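Local coordinates for protein fumarylacetoacetate hydrolase (Burkholderia xenovorans, PDB 5TI1) that probably hydrolyses fumarylacetoacetate to fumarate and acetoacetate, the last step of phenylalanine and tyrosine breakdown, with a magnesium ion bound in its active site, at residues B[246-251]-B[355-360]; B[103-108]-B[251-256]; B[17-22]-B[296-301]; B[156-161]-B[177-182]. All coordinates share one frame; numbering follows the deposited sequence.

Contact 1 (B[246-251]-B[355-360])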
loop_
_atom_site.group_PDB
_atom_site.type_symbol
_atom_site.label_atom_id
_atom_site.label_comp_id
_atom_site.label_asym_id
_atom_site.label_seq_id
_atom_site.Cartn_x
_atom_site.Cartn_y
_atom_site.Cartn_z
ATOM N N ALA B 246 -0.972 10.390 -22.618
ATOM C CA ALA B 246 -2.165 10.540 -23.443
ATOM C C ALA B 246 -3.218 9.486 -23.119
ATOM O O ALA B 246 -4.419 9.741 -23.281
ATOM C CB ALA B 246 -1.785 10.476 -24.924
ATOM N N ASP B 247 -2.797 8.305 -22.676
ATOM C CA ASP B 247 -3.715 7.210 -22.396
ATOM C C ASP B 247 -4.202 7.214 -20.952
ATOM O O ASP B 247 -5.117 6.456 -20.619
ATOM C CB ASP B 247 -3.034 5.869 -22.723
ATOM C CG ASP B 247 -3.953 4.667 -22.542
ATOM O OD1 ASP B 247 -5.109 4.722 -23.018
ATOM O OD2 ASP B 247 -3.512 3.661 -21.936
ATOM N N ALA B 248 -3.649 8.093 -20.120
ATOM C CA ALA B 248 -3.788 7.963 -18.670
ATOM C C ALA B 248 -5.240 8.101 -18.218
ATOM O O ALA B 248 -5.730 7.284 -17.427
ATOM C CB ALA B 248 -2.906 9.002 -17.985
ATOM N N GLU B 249 -5.947 9.133 -18.708
ATOM C CA GLU B 249 -7.267 9.453 -18.162
ATOM C C GLU B 249 -8.274 8.336 -18.410
ATOM O O GLU B 249 -9.206 8.151 -17.617
ATOM C CB GLU B 249 -7.782 10.775 -18.742
ATOM C CG GLU B 249 -7.114 12.011 -18.158
ATOM C CD GLU B 249 -7.739 13.306 -18.659
ATOM O OE1 GLU B 249 -8.900 13.269 -19.113
ATOM O OE2 GLU B 249 -7.074 14.361 -18.592
ATOM N N ALA B 250 -8.086 7.563 -19.483
ATOM C CA ALA B 250 -8.966 6.431 -19.748
ATOM C C ALA B 250 -8.871 5.358 -18.668
ATOM O O ALA B 250 -9.766 4.509 -18.570
ATOM C CB ALA B 250 -8.643 5.827 -21.117
ATOM N N HIS B 251 -7.812 5.372 -17.863
ATOM C CA HIS B 251 -7.688 4.443 -16.747
ATOM C C HIS B 251 -8.377 4.929 -15.478
ATOM O O HIS B 251 -8.475 4.155 -14.522
ATOM C CB HIS B 251 -6.212 4.172 -16.443
ATOM C CG HIS B 251 -5.492 3.455 -17.546
ATOM N ND1 HIS B 251 -4.967 2.189 -17.396
ATOM C CD2 HIS B 251 -5.220 3.824 -18.819
ATOM C CE1 HIS B 251 -4.384 1.814 -18.522
ATOM N NE2 HIS B 251 -4.527 2.789 -19.404
ATOM N N GLN B 355 -0.672 13.225 -15.821
ATOM C CA GLN B 355 0.771 13.253 -15.636
ATOM C C GLN B 355 1.179 12.435 -14.419
ATOM O O GLN B 355 2.192 11.727 -14.452
ATOM C CB GLN B 355 1.244 14.697 -15.521
ATOM C CG GLN B 355 1.089 15.464 -16.829
ATOM C CD GLN B 355 1.443 16.925 -16.692
ATOM O OE1 GLN B 355 1.065 17.582 -15.712
ATOM N NE2 GLN B 355 2.168 17.450 -17.676
ATOM N N GLN B 356 0.388 12.510 -13.346
ATOM C CA GLN B 356 0.700 11.760 -12.138
ATOM C C GLN B 356 0.692 10.262 -12.411
ATOM O O GLN B 356 1.605 9.543 -12.000
ATOM C CB GLN B 356 -0.292 12.122 -11.031
ATOM C CG GLN B 356 -0.114 13.536 -10.490
ATOM C CD GLN B 356 -1.279 13.981 -9.617
ATOM O OE1 GLN B 356 -2.403 13.510 -9.780
ATOM N NE2 GLN B 356 -1.010 14.893 -8.688
ATOM N N LEU B 357 -0.340 9.774 -13.103
ATOM C CA LEU B 357 -0.413 8.350 -13.414
ATOM C C LEU B 357 0.703 7.941 -14.373
ATOM O O LEU B 357 1.314 6.873 -14.214
ATOM C CB LEU B 357 -1.776 8.019 -14.011
ATOM C CG LEU B 357 -2.070 6.541 -14.247
ATOM C CD1 LEU B 357 -1.991 5.759 -12.920
ATOM C CD2 LEU B 357 -3.431 6.395 -14.929
ATOM N N ALA B 358 0.985 8.786 -15.363
ATOM C CA ALA B 358 2.072 8.514 -16.296
ATOM C C ALA B 358 3.392 8.363 -15.554
ATOM O O ALA B 358 4.135 7.394 -15.766
ATOM C CB ALA B 358 2.155 9.632 -17.335
ATOM N N HIS B 359 3.678 9.291 -14.642
ATOM C CA HIS B 359 4.895 9.168 -13.853
ATOM C C HIS B 359 4.837 7.961 -12.921
ATOM O O HIS B 359 5.832 7.240 -12.779
ATOM C CB HIS B 359 5.142 10.446 -13.065
ATOM C CG HIS B 359 6.401 10.413 -12.265
ATOM N ND1 HIS B 359 7.649 10.522 -12.839
ATOM C CD2 HIS B 359 6.610 10.241 -10.938
ATOM C CE1 HIS B 359 8.571 10.443 -11.897
ATOM N NE2 HIS B 359 7.967 10.270 -10.736
ATOM N N HIS B 360 3.679 7.717 -12.291
ATOM C CA HIS B 360 3.535 6.571 -11.390
ATOM C C HIS B 360 3.972 5.267 -12.056
ATOM O O HIS B 360 4.585 4.406 -11.414
ATOM C CB HIS B 360 2.083 6.448 -10.918
ATOM C CG HIS B 360 1.922 5.689 -9.633
ATOM N ND1 HIS B 360 2.756 4.655 -9.263
ATOM C CD2 HIS B 360 1.024 5.825 -8.626
ATOM C CE1 HIS B 360 2.375 4.184 -8.087
ATOM N NE2 HIS B 360 1.325 4.874 -7.680
#
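Leu-357 reaches across from its helix with one methyl group, CD2, and that methyl makes the closest approaches between 246-251 and 355-360. It lies 3.5 Å from the carbonyl oxygen Ala-248 O, and the methyl carbon Ala-248 CB is 4.1 Å from the same Leu-357 CD2. The third neighbour is His-251, whose CB stands 3.9 Å from Leu-357 CD2, with the imidazole ring meeting the methyl obliquely. The leucine's chi1 of -173° carries its branch point off the helix, and CD2 is the methyl turned to Ala-248 and His-251.

The oxygen touched by CD2 is already engaged, since His-251 N donates to Ala-248 O at 2.9 Å and closes the 3-10 turn of 249-251. A second bond ties the ring of His-251 to its own segment. His-251 NE2 donates to Asp-247 OD2 at 2.9 Å, nearly in the imidazole plane but arriving from above the carboxylate plane. At the other ring nitrogen, ND1 is bonded to Ala-235 O, and the ring is thus held from both nitrogens.

The contact joins the end of helix 245-248, just before strand 252-263 begins, to helix 353-362. Ala-248 also packs on Ala-354 one turn earlier in that helix, while Leu-357 continues onto Ile-233 of strand 223-233 and Met-373 of strand 372-374.

Contact 2 (B[103-108]-B[251-256])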
loop_
_atom_site.group_PDB
_atom_site.type_symbol
_atom_site.label_atom_id
_atom_site.label_comp_id
_atom_site.label_asym_id
_atom_site.label_seq_id
_atom_site.Cartn_x
_atom_site.Cartn_y
_atom_site.Cartn_z
ATOM N N ASP B 103 -17.160 1.186 -20.870
ATOM C CA ASP B 103 -18.436 0.979 -21.555
ATOM C C ASP B 103 -19.546 0.622 -20.573
ATOM O O ASP B 103 -20.704 1.012 -20.770
ATOM C CB ASP B 103 -18.309 -0.112 -22.615
ATOM C CG ASP B 103 -17.507 0.337 -23.822
ATOM O OD1 ASP B 103 -17.155 1.536 -23.894
ATOM O OD2 ASP B 103 -17.227 -0.515 -24.689
ATOM N N ALA B 104 -19.215 -0.104 -19.505
ATOM C CA ALA B 104 -20.217 -0.427 -18.498
ATOM C C ALA B 104 -20.613 0.809 -17.698
ATOM O O ALA B 104 -21.805 1.064 -17.493
ATOM C CB ALA B 104 -19.699 -1.528 -17.572
ATOM N N TRP B 105 -19.626 1.593 -17.240
ATOM C CA TRP B 105 -19.943 2.783 -16.454
ATOM C C TRP B 105 -20.879 3.704 -17.222
ATOM O O TRP B 105 -21.789 4.307 -16.639
ATOM C CB TRP B 105 -18.677 3.561 -16.081
ATOM C CG TRP B 105 -17.504 2.743 -15.671
ATOM C CD1 TRP B 105 -17.513 1.504 -15.105
ATOM C CD2 TRP B 105 -16.136 3.117 -15.805
ATOM N NE1 TRP B 105 -16.226 1.083 -14.873
ATOM C CE2 TRP B 105 -15.361 2.056 -15.301
ATOM C CE3 TRP B 105 -15.487 4.249 -16.308
ATOM C CZ2 TRP B 105 -13.970 2.087 -15.295
ATOM C CZ3 TRP B 105 -14.107 4.282 -16.298
ATOM C CH2 TRP B 105 -13.362 3.207 -15.793
ATOM N N ARG B 106 -20.669 3.821 -18.534
ATOM C CA ARG B 106 -21.460 4.760 -19.320
ATOM C C ARG B 106 -22.840 4.203 -19.625
ATOM O O ARG B 106 -23.831 4.937 -19.549
ATOM C CB ARG B 106 -20.712 5.120 -20.600
ATOM C CG ARG B 106 -19.436 5.883 -20.331
ATOM C CD ARG B 106 -18.697 6.241 -21.612
ATOM N NE ARG B 106 -17.585 7.145 -21.329
ATOM C CZ ARG B 106 -16.777 7.660 -22.249
ATOM N NH1 ARG B 106 -16.940 7.350 -23.530
ATOM N NH2 ARG B 106 -15.796 8.477 -21.884
ATOM N N SER B 107 -22.927 2.913 -19.965
ATOM C CA SER B 107 -24.227 2.262 -20.102
ATOM C C SER B 107 -25.098 2.489 -18.867
ATOM O O SER B 107 -26.247 2.937 -18.974
ATOM C CB SER B 107 -24.037 0.767 -20.351
ATOM O OG SER B 107 -25.290 0.107 -20.441
ATOM N N VAL B 108 -24.567 2.181 -17.678
ATOM C CA VAL B 108 -25.334 2.391 -16.453
ATOM C C VAL B 108 -25.721 3.857 -16.305
ATOM O O VAL B 108 -26.863 4.182 -15.956
ATOM C CB VAL B 108 -24.544 1.888 -15.229
ATOM C CG1 VAL B 108 -25.228 2.326 -13.941
ATOM C CG2 VAL B 108 -24.427 0.380 -15.267
ATOM N N HIS B 251 -7.812 5.372 -17.863
ATOM C CA HIS B 251 -7.688 4.443 -16.747
ATOM C C HIS B 251 -8.377 4.929 -15.478
ATOM O O HIS B 251 -8.475 4.155 -14.522
ATOM C CB HIS B 251 -6.212 4.172 -16.443
ATOM C CG HIS B 251 -5.492 3.455 -17.546
ATOM N ND1 HIS B 251 -4.967 2.189 -17.396
ATOM C CD2 HIS B 251 -5.220 3.824 -18.819
ATOM C CE1 HIS B 251 -4.384 1.814 -18.522
ATOM N NE2 HIS B 251 -4.527 2.789 -19.404
ATOM N N ILE B 252 -8.874 6.170 -15.447
ATOM C CA ILE B 252 -9.412 6.781 -14.230
ATOM C C ILE B 252 -10.931 6.645 -14.219
ATOM O O ILE B 252 -11.605 6.980 -15.201
ATOM C CB ILE B 252 -8.993 8.257 -14.116
ATOM C CG1 ILE B 252 -7.469 8.380 -14.140
ATOM C CG2 ILE B 252 -9.574 8.881 -12.844
ATOM C CD1 ILE B 252 -6.974 9.796 -13.982
ATOM N N PHE B 253 -11.474 6.179 -13.094
ATOM C CA PHE B 253 -12.914 5.998 -12.941
ATOM C C PHE B 253 -13.605 7.261 -12.426
ATOM O O PHE B 253 -14.621 7.690 -12.976
ATOM C CB PHE B 253 -13.186 4.819 -11.995
ATOM C CG PHE B 253 -14.632 4.655 -11.622
ATOM C CD1 PHE B 253 -15.579 4.335 -12.591
ATOM C CD2 PHE B 253 -15.044 4.805 -10.295
ATOM C CE1 PHE B 253 -16.917 4.176 -12.254
ATOM C CE2 PHE B 253 -16.382 4.651 -9.941
ATOM C CZ PHE B 253 -17.323 4.335 -10.925
ATOM N N GLY B 254 -13.084 7.850 -11.362
ATOM C CA GLY B 254 -13.739 8.997 -10.774
ATOM C C GLY B 254 -12.895 9.599 -9.673
ATOM O O GLY B 254 -11.721 9.256 -9.509
ATOM N N MET B 255 -13.523 10.483 -8.888
ATOM C CA MET B 255 -12.807 11.270 -7.895
ATOM C C MET B 255 -13.598 11.326 -6.597
ATOM O O MET B 255 -14.831 11.236 -6.596
ATOM C CB MET B 255 -12.552 12.689 -8.406
ATOM C CG MET B 255 -11.529 13.469 -7.622
ATOM S SD MET B 255 -11.327 15.109 -8.333
ATOM C CE MET B 255 -10.701 14.711 -9.965
ATOM N N VAL B 256 -12.865 11.473 -5.492
ATOM C CA VAL B 256 -13.419 11.720 -4.171
ATOM C C VAL B 256 -12.654 12.886 -3.552
ATOM O O VAL B 256 -11.606 13.300 -4.045
ATOM C CB VAL B 256 -13.333 10.482 -3.256
ATOM C CG1 VAL B 256 -14.192 9.350 -3.805
ATOM C CG2 VAL B 256 -11.874 10.059 -3.082
#
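Trp-105 and Phe-253 form a T-shaped, edge-to-face pair, in which the phenyl edge is directed at one face of the indole. The two planes stand at 75°, and the centroid of the indole five-membered ring is 4.8 Å from that of the phenyl ring. Phe-253 CD1 leads the approach: it sits over the middle of the indole, 3.5 Å from Trp-105 CD2 and equally close to CE2, the two carbons shared by the fused rings. Phe-253 CE1 follows over the five-membered ring, 3.8 Å from Trp-105 CG. The CB of Phe-253 does not point straight at the helix; the ring comes nearer because chi1, at 172°, sets CG opposite the backbone N and brings the phenyl edge up to the indole face.

The six-membered end of the indole extends beyond the phenyl ring to the strand backbone. There Trp-105 CZ3 lies 3.8 Å from Ile-252 O, and Trp-105 CH2 is 4.0 Å from Phe-253 CA. At the other end of the indole the polar NE1 is satisfied by Ile-98 O, a bond that probably restrains the rotation of the ring system.

All three touching residues are buried. The pair fastens helix 102-116, from the N-terminal family region, against the start of strand 252-263, an inner strand of a mixed sheet between 223-233 and 284-292; Phe-253 also packs on Ile-290 of the latter.

Contact 3 (B[17-22]-B[296-301])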
loop_
_atom_site.group_PDB
_atom_site.type_symbol
_atom_site.label_atom_id
_atom_site.label_comp_id
_atom_site.label_asym_id
_atom_site.label_seq_id
_atom_site.Cartn_x
_atom_site.Cartn_y
_atom_site.Cartn_z
ATOM N N ALA B 17 -26.123 13.479 -23.754
ATOM C CA ALA B 17 -27.405 13.902 -23.202
ATOM C C ALA B 17 -27.383 13.939 -21.678
ATOM O O ALA B 17 -28.059 14.777 -21.072
ATOM C CB ALA B 17 -28.519 12.981 -23.699
ATOM N N THR B 18 -26.606 13.051 -21.043
ATOM C CA THR B 18 -26.529 13.010 -19.585
ATOM C C THR B 18 -25.804 14.218 -19.003
ATOM O O THR B 18 -25.884 14.451 -17.794
ATOM C CB THR B 18 -25.818 11.732 -19.124
ATOM O OG1 THR B 18 -24.420 11.816 -19.438
ATOM C CG2 THR B 18 -26.425 10.495 -19.776
ATOM N N LEU B 19 -25.076 14.969 -19.826
ATOM C CA LEU B 19 -24.328 16.138 -19.385
ATOM C C LEU B 19 -25.093 17.435 -19.591
ATOM O O LEU B 19 -24.614 18.496 -19.182
ATOM C CB LEU B 19 -22.992 16.208 -20.129
ATOM C CG LEU B 19 -22.112 14.964 -20.010
ATOM C CD1 LEU B 19 -20.868 15.106 -20.852
ATOM C CD2 LEU B 19 -21.763 14.742 -18.531
ATOM N N ASP B 20 -26.254 17.368 -20.217
ATOM C CA ASP B 20 -27.043 18.530 -20.604
ATOM C C ASP B 20 -27.545 19.292 -19.380
ATOM O O ASP B 20 -28.406 18.774 -18.656
ATOM C CB ASP B 20 -28.214 18.064 -21.476
ATOM C CG ASP B 20 -29.134 19.203 -21.898
ATOM O OD1 ASP B 20 -28.824 20.386 -21.634
ATOM O OD2 ASP B 20 -30.184 18.906 -22.504
ATOM N N PRO B 21 -27.065 20.513 -19.126
ATOM C CA PRO B 21 -27.552 21.298 -17.985
ATOM C C PRO B 21 -29.061 21.493 -17.920
ATOM O O PRO B 21 -29.596 21.751 -16.838
ATOM C CB PRO B 21 -26.841 22.643 -18.176
ATOM C CG PRO B 21 -25.580 22.289 -18.858
ATOM C CD PRO B 21 -25.949 21.188 -19.812
ATOM N N SER B 22 -29.763 21.388 -19.048
ATOM C CA SER B 22 -31.202 21.630 -19.035
ATOM C C SER B 22 -31.990 20.455 -18.465
ATOM O O SER B 22 -33.147 20.635 -18.068
ATOM C CB SER B 22 -31.703 21.960 -20.450
ATOM O OG SER B 22 -31.671 20.825 -21.298
ATOM N N LEU B 296 -17.585 14.746 -14.738
ATOM C CA LEU B 296 -16.755 15.938 -14.614
ATOM C C LEU B 296 -16.345 16.537 -15.952
ATOM O O LEU B 296 -15.784 17.641 -15.970
ATOM C CB LEU B 296 -15.497 15.619 -13.818
ATOM C CG LEU B 296 -15.779 15.237 -12.362
ATOM C CD1 LEU B 296 -14.602 14.484 -11.820
ATOM C CD2 LEU B 296 -16.036 16.484 -11.547
ATOM N N GLU B 297 -16.590 15.832 -17.054
ATOM C CA GLU B 297 -16.180 16.330 -18.365
ATOM C C GLU B 297 -16.635 17.760 -18.644
ATOM O O GLU B 297 -15.802 18.550 -19.118
ATOM C CB GLU B 297 -16.671 15.373 -19.461
ATOM C CG GLU B 297 -16.220 15.763 -20.863
ATOM C CD GLU B 297 -14.707 15.824 -20.991
ATOM O OE1 GLU B 297 -14.012 15.030 -20.328
ATOM O OE2 GLU B 297 -14.211 16.681 -21.745
ATOM N N PRO B 298 -17.876 18.174 -18.339
ATOM C CA PRO B 298 -18.264 19.576 -18.592
ATOM C C PRO B 298 -17.448 20.600 -17.824
ATOM O O PRO B 298 -17.601 21.797 -18.083
ATOM C CB PRO B 298 -19.739 19.626 -18.157
ATOM C CG PRO B 298 -20.206 18.217 -18.239
ATOM C CD PRO B 298 -19.024 17.382 -17.851
ATOM N N PHE B 299 -16.589 20.182 -16.893
ATOM C CA PHE B 299 -15.836 21.123 -16.075
ATOM C C PHE B 299 -14.338 21.040 -16.335
ATOM O O PHE B 299 -13.555 21.648 -15.602
ATOM C CB PHE B 299 -16.190 20.905 -14.596
ATOM C CG PHE B 299 -17.670 20.882 -14.359
ATOM C CD1 PHE B 299 -18.382 22.068 -14.244
ATOM C CD2 PHE B 299 -18.363 19.683 -14.331
ATOM C CE1 PHE B 299 -19.757 22.063 -14.063
ATOM C CE2 PHE B 299 -19.740 19.669 -14.155
ATOM C CZ PHE B 299 -20.436 20.866 -14.023
ATOM N N ARG B 300 -13.932 20.342 -17.397
ATOM C CA ARG B 300 -12.538 20.316 -17.817
ATOM C C ARG B 300 -12.088 21.704 -18.271
ATOM O O ARG B 300 -12.813 22.410 -18.980
ATOM C CB ARG B 300 -12.358 19.293 -18.943
ATOM C CG ARG B 300 -10.982 19.264 -19.580
ATOM C CD ARG B 300 -10.989 18.391 -20.832
ATOM N NE ARG B 300 -11.460 17.032 -20.557
ATOM C CZ ARG B 300 -10.689 16.042 -20.108
ATOM N NH1 ARG B 300 -9.401 16.248 -19.872
ATOM N NH2 ARG B 300 -11.207 14.842 -19.895
ATOM N N VAL B 301 -10.891 22.107 -17.838
ATOM C CA VAL B 301 -10.351 23.435 -18.104
ATOM C C VAL B 301 -8.847 23.325 -18.311
ATOM O O VAL B 301 -8.227 22.284 -18.064
ATOM C CB VAL B 301 -10.649 24.443 -16.969
ATOM C CG1 VAL B 301 -12.136 24.766 -16.897
ATOM C CG2 VAL B 301 -10.133 23.911 -15.638
#
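A type I beta turn from Ala-17 to Asp-20, running on from the end of the N-terminal helix 13-17, sets Leu-19 against the 3-10 turn at Glu-297 and Pro-298. Leu-19 and the proline ring cross at about a right angle. Both leucine methyls meet CG and CD of the proline: Leu-19 CD2 is 3.8 Å from Pro-298 CG, and Leu-19 CD1 is 4.1 Å from the same CG. Leu-19 CB joins them at 3.9 Å from Pro-298 CG. Beside the proline, Glu-297 offers only its aliphatic root, with CB 4.4 Å from Leu-19 CD1.

The turn that carries Pro-298 links helix 293-296 to strand 300-301 of the C-terminal region, so an N-terminal loop is laid on the connection between them. The Glu-297 chain starts out trans (chi1 -177°) and then bends at chi2 (59°), which takes the carboxylate away from the leucine to a salt bridge with Arg-300. This arginine grips it side-on, Arg-300 NH2 to Glu-297 OE1 at 2.8 Å through the syn lone pair and Arg-300 NE to Glu-297 OE2 at 3.0 Å. On the leucine's own side, Asp-20 forms an Asx turn, its OD1 accepting from Ser-22 N at 2.9 Å, while Leu-19 also packs on Arg-109 of helix 102-116.

Contact 4 (B[156-161]-B[177-182])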
loop_
_atom_site.group_PDB
_atom_site.type_symbol
_atom_site.label_atom_id
_atom_site.label_comp_id
_atom_site.label_asym_id
_atom_site.label_seq_id
_atom_site.Cartn_x
_atom_site.Cartn_y
_atom_site.Cartn_z
ATOM N N SER B 156 1.454 17.893 -5.775
ATOM C CA SER B 156 1.512 18.515 -7.093
ATOM C C SER B 156 0.962 19.937 -7.110
ATOM O O SER B 156 0.588 20.428 -8.182
ATOM C CB SER B 156 0.775 17.653 -8.120
ATOM O OG SER B 156 1.406 16.391 -8.305
ATOM N N SER B 157 0.908 20.608 -5.960
ATOM C CA SER B 157 0.519 22.015 -5.897
ATOM C C SER B 157 1.770 22.881 -5.800
ATOM O O SER B 157 2.523 22.782 -4.823
ATOM C CB SER B 157 -0.403 22.286 -4.709
ATOM O OG SER B 157 -0.614 23.680 -4.521
ATOM N N LYS B 158 1.982 23.735 -6.808
ATOM C CA LYS B 158 3.133 24.633 -6.772
ATOM C C LYS B 158 3.040 25.601 -5.599
ATOM O O LYS B 158 4.043 25.870 -4.929
ATOM C CB LYS B 158 3.263 25.399 -8.091
ATOM C CG LYS B 158 4.575 26.148 -8.209
ATOM C CD LYS B 158 4.778 26.727 -9.610
ATOM C CE LYS B 158 6.144 27.385 -9.743
ATOM N NZ LYS B 158 6.431 27.837 -11.142
ATOM N N GLU B 159 1.843 26.130 -5.334
ATOM C CA GLU B 159 1.670 27.069 -4.225
ATOM C C GLU B 159 1.945 26.399 -2.884
ATOM O O GLU B 159 2.528 27.008 -1.977
ATOM C CB GLU B 159 0.251 27.651 -4.247
ATOM C CG GLU B 159 -0.101 28.481 -5.493
ATOM C CD GLU B 159 -0.554 27.630 -6.677
ATOM O OE1 GLU B 159 -0.319 26.398 -6.666
ATOM O OE2 GLU B 159 -1.148 28.192 -7.622
ATOM N N HIS B 160 1.521 25.146 -2.738
ATOM C CA HIS B 160 1.788 24.412 -1.507
ATOM C C HIS B 160 3.278 24.138 -1.344
ATOM O O HIS B 160 3.856 24.393 -0.281
ATOM C CB HIS B 160 0.999 23.107 -1.503
ATOM C CG HIS B 160 1.266 22.256 -0.302
ATOM N ND1 HIS B 160 0.726 22.532 0.936
ATOM C CD2 HIS B 160 2.033 21.152 -0.141
ATOM C CE1 HIS B 160 1.138 21.627 1.805
ATOM N NE2 HIS B 160 1.935 20.781 1.180
ATOM N N ALA B 161 3.918 23.604 -2.392
ATOM C CA ALA B 161 5.353 23.359 -2.337
ATOM C C ALA B 161 6.121 24.649 -2.111
ATOM O O ALA B 161 7.164 24.643 -1.446
ATOM C CB ALA B 161 5.823 22.685 -3.627
ATOM N N PRO B 177 14.782 21.342 -7.114
ATOM C CA PRO B 177 14.856 21.232 -8.578
ATOM C C PRO B 177 14.056 20.068 -9.150
ATOM O O PRO B 177 13.458 20.215 -10.221
ATOM C CB PRO B 177 16.364 21.088 -8.836
ATOM C CG PRO B 177 16.924 20.578 -7.554
ATOM C CD PRO B 177 16.104 21.214 -6.480
ATOM N N ASN B 178 13.986 18.926 -8.467
ATOM C CA ASN B 178 13.229 17.820 -9.047
ATOM C C ASN B 178 11.722 18.090 -9.085
ATOM O O ASN B 178 11.010 17.410 -9.832
ATOM C CB ASN B 178 13.520 16.514 -8.295
ATOM C CG ASN B 178 13.135 16.580 -6.824
ATOM O OD1 ASN B 178 12.918 17.657 -6.276
ATOM N ND2 ASN B 178 13.068 15.421 -6.179
ATOM N N TRP B 179 11.224 19.065 -8.311
ATOM C CA TRP B 179 9.778 19.253 -8.192
ATOM C C TRP B 179 9.149 19.684 -9.518
ATOM O O TRP B 179 8.034 19.263 -9.852
ATOM C CB TRP B 179 9.453 20.277 -7.091
ATOM C CG TRP B 179 7.982 20.316 -6.788
ATOM C CD1 TRP B 179 7.325 19.629 -5.807
ATOM C CD2 TRP B 179 6.982 21.039 -7.511
ATOM N NE1 TRP B 179 5.977 19.895 -5.863
ATOM C CE2 TRP B 179 5.740 20.760 -6.900
ATOM C CE3 TRP B 179 7.016 21.919 -8.603
ATOM C CZ2 TRP B 179 4.545 21.322 -7.349
ATOM C CZ3 TRP B 179 5.828 22.469 -9.049
ATOM C CH2 TRP B 179 4.610 22.165 -8.427
ATOM N N SER B 180 9.832 20.530 -10.278
ATOM C CA SER B 180 9.304 20.999 -11.551
ATOM C C SER B 180 9.655 20.070 -12.711
ATOM O O SER B 180 9.285 20.361 -13.852
ATOM C CB SER B 180 9.805 22.419 -11.833
ATOM O OG SER B 180 9.342 23.323 -10.831
ATOM N N GLU B 181 10.349 18.961 -12.439
ATOM C CA GLU B 181 10.667 17.960 -13.449
ATOM C C GLU B 181 9.810 16.707 -13.336
ATOM O O GLU B 181 9.778 15.914 -14.281
ATOM C CB GLU B 181 12.149 17.568 -13.367
ATOM C CG GLU B 181 13.112 18.728 -13.610
ATOM C CD GLU B 181 13.409 18.958 -15.092
ATOM O OE1 GLU B 181 12.991 18.121 -15.918
ATOM O OE2 GLU B 181 14.066 19.966 -15.422
ATOM N N MET B 182 9.116 16.503 -12.216
ATOM C CA MET B 182 8.317 15.298 -12.059
ATOM C C MET B 182 7.236 15.549 -11.022
ATOM O O MET B 182 7.430 16.354 -10.101
ATOM C CB MET B 182 9.189 14.109 -11.634
ATOM C CG MET B 182 9.769 14.263 -10.251
ATOM S SD MET B 182 10.585 12.784 -9.648
ATOM C CE MET B 182 11.946 12.690 -10.803
HETATM O O HOH W 1 7.762 25.226 -11.956
#
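Trp-179 packs its indole against the first turn of helix 158-168, where Ser-157 is the N-cap residue and its OG accepts a capping bond from His-160 N. The tight part lies around the indole. Ala-161 CB sits over one face, 3.9 Å from the centroid of the five-membered ring and 25° off its normal, a CH-pi contact; its nearest ring atom is Trp-179 NE1 at 3.6 Å. The six-membered ring presses on the backbone at the N-cap and the first helical residue, with Trp-179 CH2 only 3.3 Å from Lys-158 CA and Trp-179 CZ2 3.5 Å from Ser-157 C. A trans chi1 of -170° extends the indole from its loop to the helix start. Its NE1 is bonded to Tyr-155 O, which anchors the ring beside a residue predicted to bind substrate, and Trp-351 packs edge-to-face on it.

This packing lies next to the probable active site: His-160, on the same first turn of the helix, is the predicted proton acceptor, and the side chain of Ser-157 is about 10 Å from the bound magnesium ion.

The partly exposed side is looser and is bridged by a water. Lys-158 CB and CG still lie against the ring, CB at 3.5 Å from Trp-179 CH2, but beyond them the extended chain leads away. Its ammonium group meets 177-182 through one water molecule, which accepts from Lys-158 NZ at 3.0 Å and is hydrogen-bonded to Ser-180 OG at 2.7 Å.

Contacts 1 and 2 share His-251, where helix 245-248 gives way to strand 252-263, and their centres are 15 Å apart. Contact 3 is joined to contact 1 by a salt bridge, Glu-249 OE1 to Arg-300 NH2 at 2.9 Å, whereas it comes close to contact 2 without touching. Contact 4 alone lies at the predicted active site. A probable hydrogen bond from Gln-356 NE2 to Ser-156 OG, 2.9 Å long, connects it to contact 1, and both of these contacts also touch the second subunit. Contacts 2 and 3 are remote from the catalytic region, with centres 29 and 30 Å from that of contact 4.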